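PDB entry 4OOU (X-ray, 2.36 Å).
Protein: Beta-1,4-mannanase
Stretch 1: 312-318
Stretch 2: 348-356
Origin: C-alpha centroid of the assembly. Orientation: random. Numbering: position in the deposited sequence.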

ATOM      1  N   GLU A 312       5.774   5.433  -0.327  1.00 33.97           N
ATOM      2  CA  GLU A 312       6.443   5.964  -1.507  1.00 32.84           C
ATOM      3  C   GLU A 312       7.331   7.145  -1.152  1.00 34.89           C
ATOM      4  O   GLU A 312       7.037   7.918  -0.238  1.00 33.65           O
ATOM      5  CB  GLU A 312       5.448   6.488  -2.515  1.00 35.77           C
ATOM      6  CG  GLU A 312       4.294   5.589  -2.929  1.00 34.66           C
ATOM      7  CD  GLU A 312       3.309   6.352  -3.798  1.00 35.58           C
ATOM      8  OE1 GLU A 312       3.594   7.536  -4.141  1.00 33.37           O
ATOM      9  OE2 GLU A 312       2.240   5.789  -4.118  1.00 36.13           O
ATOM     10  N   PHE A 313       8.424   7.285  -1.889  1.00 36.26           N
ATOM     11  CA  PHE A 313       9.237   8.485  -1.844  1.00 37.69           C
ATOM     12  C   PHE A 313      10.189   8.498  -3.046  1.00 37.47           C
ATOM     13  O   PHE A 313      10.364   7.481  -3.690  1.00 37.17           O
ATOM     14  CB  PHE A 313      10.004   8.546  -0.519  1.00 39.56           C
ATOM     15  CG  PHE A 313      11.195   7.631  -0.458  1.00 39.80           C
ATOM     16  CD1 PHE A 313      11.055   6.315  -0.051  1.00 40.29           C
ATOM     17  CD2 PHE A 313      12.461   8.098  -0.799  1.00 42.49           C
ATOM     18  CE1 PHE A 313      12.146   5.476   0.013  1.00 41.26           C
ATOM     19  CE2 PHE A 313      13.558   7.270  -0.728  1.00 42.91           C
ATOM     20  CZ  PHE A 313      13.393   5.954  -0.330  1.00 44.94           C
ATOM     21  N   ALA A 314      10.825   9.618  -3.338  1.00 40.65           N
ATOM     22  CA  ALA A 314      11.811   9.619  -4.412  1.00 43.64           C
ATOM     23  C   ALA A 314      12.944  10.627  -4.228  1.00 46.15           C
ATOM     24  O   ALA A 314      12.675  11.775  -3.880  1.00 41.12           O
ATOM     25  CB  ALA A 314      11.112   9.870  -5.733  1.00 44.61           C
ATOM     26  N   SER A 315      14.194  10.184  -4.489  1.00 50.25           N
ATOM     27  CA  SER A 315      15.435  11.025  -4.404  1.00 50.08           C
ATOM     28  C   SER A 315      15.235  12.356  -5.050  1.00 44.55           C
ATOM     29  O   SER A 315      15.684  13.375  -4.564  1.00 41.56           O
ATOM     30  CB  SER A 315      16.617  10.425  -5.179  1.00 50.96           C
ATOM     31  OG  SER A 315      16.643   9.022  -5.124  1.00 57.41           O
ATOM     32  N   VAL A 316      14.556  12.285  -6.174  1.00 40.92           N
ATOM     33  CA  VAL A 316      14.461  13.338  -7.118  1.00 40.86           C
ATOM     34  C   VAL A 316      13.325  14.341  -6.739  1.00 42.54           C
ATOM     35  O   VAL A 316      13.217  15.428  -7.330  1.00 39.78           O
ATOM     36  CB  VAL A 316      14.343  12.668  -8.510  1.00 43.94           C
ATOM     37  CG1 VAL A 316      12.914  12.214  -8.768  1.00 44.77           C
ATOM     38  CG2 VAL A 316      14.888  13.572  -9.614  1.00 49.24           C
ATOM     39  N   CYS A 317      12.497  13.971  -5.751  1.00 39.08           N
ATOM     40  CA  CYS A 317      11.681  14.919  -4.998  1.00 36.88           C
ATOM     41  C   CYS A 317      11.943  14.756  -3.517  1.00 38.32           C
ATOM     42  O   CYS A 317      11.129  14.228  -2.753  1.00 45.83           O
ATOM     43  CB  CYS A 317      10.216  14.756  -5.345  1.00 38.28           C
ATOM     44  SG  CYS A 317      10.064  15.028  -7.108  1.00 41.53           S
ATOM     45  N   SER A 318      13.119  15.210  -3.123  1.00 37.29           N
ATOM     46  CA  SER A 318      13.554  15.137  -1.769  1.00 37.28           C
ATOM     47  C   SER A 318      14.267  16.434  -1.495  1.00 40.47           C
ATOM     48  O   SER A 318      14.074  17.413  -2.232  1.00 41.90           O
ATOM     49  CB  SER A 318      14.510  13.949  -1.642  1.00 42.51           C
ATOM     50  OG  SER A 318      15.625  14.040  -2.519  1.00 41.59           O
TER
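Stretch 2 348-356: DCSDTYSNQ

How do the two backbones lie against each other? Stretch 1 comes out of a weakly bonded strand around Glu312 and Phe313 and folds into a type I beta turn from Ala314 to Cys317, closed by the backbone hydrogen bond from Cys317 N to Ala314 O at 2.9 Å. Stretch 2 passes this turn in an irregular conformation: Cys349 has positive phi and psi (52/59), Ser350 and Asp351 are extended, and a helix starts at Tyr353. The chains run in opposite senses, since Ala314 pairs with Asp351 (CA to CA 5.8 Å) and Cys317 with Cys349 (CA to CA 5.6 Å). No backbone-to-backbone hydrogen bond joins them; every hydrogen bond across the contact is accepted by a side chain of stretch 2.

What fixes the end of the turn to stretch 2? A disulfide does, with Cys317 SG and Cys349 SG 2.0 Å apart and a chi3 of -86°, close to the relaxed value for such a bond. Both cysteines adopt the m rotamer, although the CA-to-CB bond of Cys317 points toward the other stretch and that of Cys349 sideways. The link joins residues 32 positions apart in the sequence and holds the last residue of the turn beside the start of stretch 2.

How is the middle of the turn held? The carboxylate of Asp351 receives it. Ser315 N donates to Asp351 OD2 at 2.8 Å, while Val316 N makes a weak hydrogen bond to Asp351 OD1 at 3.3 Å. The hydroxyl of Ser315 adds another weak bond, from Ser315 OG to Asp351 OD1 at 3.0 Å. Two successive amides, both at the middle positions of the turn, thus find acceptors on one side chain. The CA-to-CB bond of Asp351 points sideways, but the end of the side chain, in the m rotamer, comes nearer, and Ala314 CA lies 3.2 Å from Asp351 OD2.

What fills the space around these anchors? Ala314 CB packs 3.7 Å from Cys349 O, and Val316 CG1 comes within 3.6 Å of Ser350 O, so small apolar groups rest against the backbone oxygens of Cys349 and Ser350. Ser350 directs its own CA-to-CB bond away, and its OG donates to Asp351 O at 3.0 Å within the same stretch. Farther along, the end of the Asn355 side chain comes nearer, with Asn355 OD1 3.8 Å from Ser315 OG; this residue lies in the first turn of the helix, where Gln356 N bonds to Thr352 O at 3.0 Å.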

ATOM      1  N   ASP A 348       5.804  11.879 -12.839  1.00 52.41           N
ATOM      2  CA  ASP A 348       6.337  12.903 -11.990  1.00 51.05           C
ATOM      3  C   ASP A 348       6.887  12.279 -10.721  1.00 49.62           C
ATOM      4  O   ASP A 348       6.332  11.312 -10.176  1.00 46.70           O
ATOM      5  CB  ASP A 348       5.273  13.965 -11.749  1.00 51.94           C
ATOM      6  CG  ASP A 348       4.731  14.525 -13.065  1.00 55.04           C
ATOM      7  OD1 ASP A 348       5.517  14.571 -14.053  1.00 48.79           O
ATOM      8  OD2 ASP A 348       3.525  14.861 -13.123  1.00 57.10           O
ATOM      9  N   CYS A 349       8.026  12.826 -10.301  1.00 48.96           N
ATOM     10  CA  CYS A 349       8.721  12.427  -9.082  1.00 44.43           C
ATOM     11  C   CYS A 349       8.933  10.923  -9.069  1.00 42.62           C
ATOM     12  O   CYS A 349       8.433  10.235  -8.195  1.00 43.37           O
ATOM     13  CB  CYS A 349       7.976  12.927  -7.823  1.00 42.53           C
ATOM     14  SG  CYS A 349       8.136  14.730  -7.534  1.00 39.51           S
ATOM     15  N   SER A 350       9.645  10.428 -10.081  1.00 41.54           N
ATOM     16  CA  SER A 350      10.067   9.028 -10.132  1.00 42.20           C
ATOM     17  C   SER A 350      11.553   8.925 -10.298  1.00 40.91           C
ATOM     18  O   SER A 350      12.155   9.566 -11.162  1.00 42.30           O
ATOM     19  CB  SER A 350       9.426   8.249 -11.287  1.00 44.56           C
ATOM     20  OG  SER A 350       9.993   6.940 -11.395  1.00 44.27           O
ATOM     21  N   ASP A 351      12.148   8.082  -9.477  1.00 41.69           N
ATOM     22  CA  ASP A 351      13.553   7.787  -9.613  1.00 41.53           C
ATOM     23  C   ASP A 351      13.803   6.858 -10.781  1.00 40.81           C
ATOM     24  O   ASP A 351      12.895   6.268 -11.397  1.00 42.16           O
ATOM     25  CB  ASP A 351      14.117   7.173  -8.321  1.00 42.30           C
ATOM     26  CG  ASP A 351      14.286   8.196  -7.211  1.00 40.64           C
ATOM     27  OD1 ASP A 351      14.852   9.300  -7.473  1.00 42.12           O
ATOM     28  OD2 ASP A 351      13.882   7.880  -6.075  1.00 35.19           O
ATOM     29  N   THR A 352      15.079   6.787 -11.084  1.00 41.15           N
ATOM     30  CA  THR A 352      15.662   5.871 -12.037  1.00 40.69           C
ATOM     31  C   THR A 352      15.587   4.458 -11.483  1.00 40.12           C
ATOM     32  O   THR A 352      15.906   4.292 -10.321  1.00 42.61           O
ATOM     33  CB  THR A 352      17.109   6.342 -12.148  1.00 38.85           C
ATOM     34  OG1 THR A 352      17.161   7.311 -13.188  1.00 44.75           O
ATOM     35  CG2 THR A 352      18.027   5.300 -12.452  1.00 42.00           C
ATOM     36  N   TYR A 353      15.217   3.434 -12.254  1.00 38.79           N
ATOM     37  CA  TYR A 353      15.324   2.054 -11.684  1.00 42.80           C
ATOM     38  C   TYR A 353      16.732   1.766 -11.145  1.00 41.13           C
ATOM     39  O   TYR A 353      16.934   0.979 -10.225  1.00 45.59           O
ATOM     40  CB  TYR A 353      14.900   0.949 -12.676  1.00 46.03           C
ATOM     41  CG  TYR A 353      15.892   0.618 -13.785  1.00 47.62           C
ATOM     42  CD1 TYR A 353      17.080  -0.079 -13.519  1.00 46.41           C
ATOM     43  CD2 TYR A 353      15.617   0.949 -15.095  1.00 50.40           C
ATOM     44  CE1 TYR A 353      17.985  -0.388 -14.531  1.00 46.56           C
ATOM     45  CE2 TYR A 353      16.521   0.659 -16.119  1.00 53.49           C
ATOM     46  CZ  TYR A 353      17.702  -0.010 -15.846  1.00 49.45           C
ATOM     47  OH  TYR A 353      18.562  -0.300 -16.902  1.00 42.22           O
ATOM     48  N   SER A 354      17.716   2.390 -11.757  1.00 39.48           N
ATOM     49  CA  SER A 354      19.102   2.207 -11.365  1.00 38.38           C
ATOM     50  C   SER A 354      19.485   2.705  -9.970  1.00 35.72           C
ATOM     51  O   SER A 354      20.115   2.002  -9.183  1.00 32.62           O
ATOM     52  CB  SER A 354      20.025   2.845 -12.411  1.00 38.57           C
ATOM     53  OG  SER A 354      20.577   1.830 -13.193  1.00 37.84           O
ATOM     54  N   ASN A 355      19.187   3.936  -9.652  1.00 33.44           N
ATOM     55  CA  ASN A 355      19.656   4.369  -8.392  1.00 36.11           C
ATOM     56  C   ASN A 355      18.605   4.009  -7.332  1.00 33.87           C
ATOM     57  O   ASN A 355      18.928   3.870  -6.168  1.00 34.94           O
ATOM     58  CB  ASN A 355      20.231   5.818  -8.447  1.00 37.93           C
ATOM     59  CG  ASN A 355      19.264   6.884  -8.003  1.00 32.85           C
ATOM     60  OD1 ASN A 355      19.577   7.644  -7.130  1.00 32.91           O
ATOM     61  ND2 ASN A 355      18.139   6.982  -8.641  1.00 33.55           N
ATOM     62  N   GLN A 356      17.378   3.731  -7.727  1.00 33.68           N
ATOM     63  CA  GLN A 356      16.566   2.890  -6.841  1.00 38.28           C
ATOM     64  C   GLN A 356      17.290   1.604  -6.416  1.00 37.40           C
ATOM     65  O   GLN A 356      17.170   1.219  -5.244  1.00 39.67           O
ATOM     66  CB  GLN A 356      15.229   2.548  -7.446  1.00 39.66           C
ATOM     67  CG  GLN A 356      14.305   3.734  -7.404  1.00 42.52           C
ATOM     68  CD  GLN A 356      12.975   3.423  -7.996  1.00 43.84           C
ATOM     69  OE1 GLN A 356      12.097   2.861  -7.324  1.00 49.73           O
ATOM     70  NE2 GLN A 356      12.808   3.778  -9.264  1.00 41.72           N
TER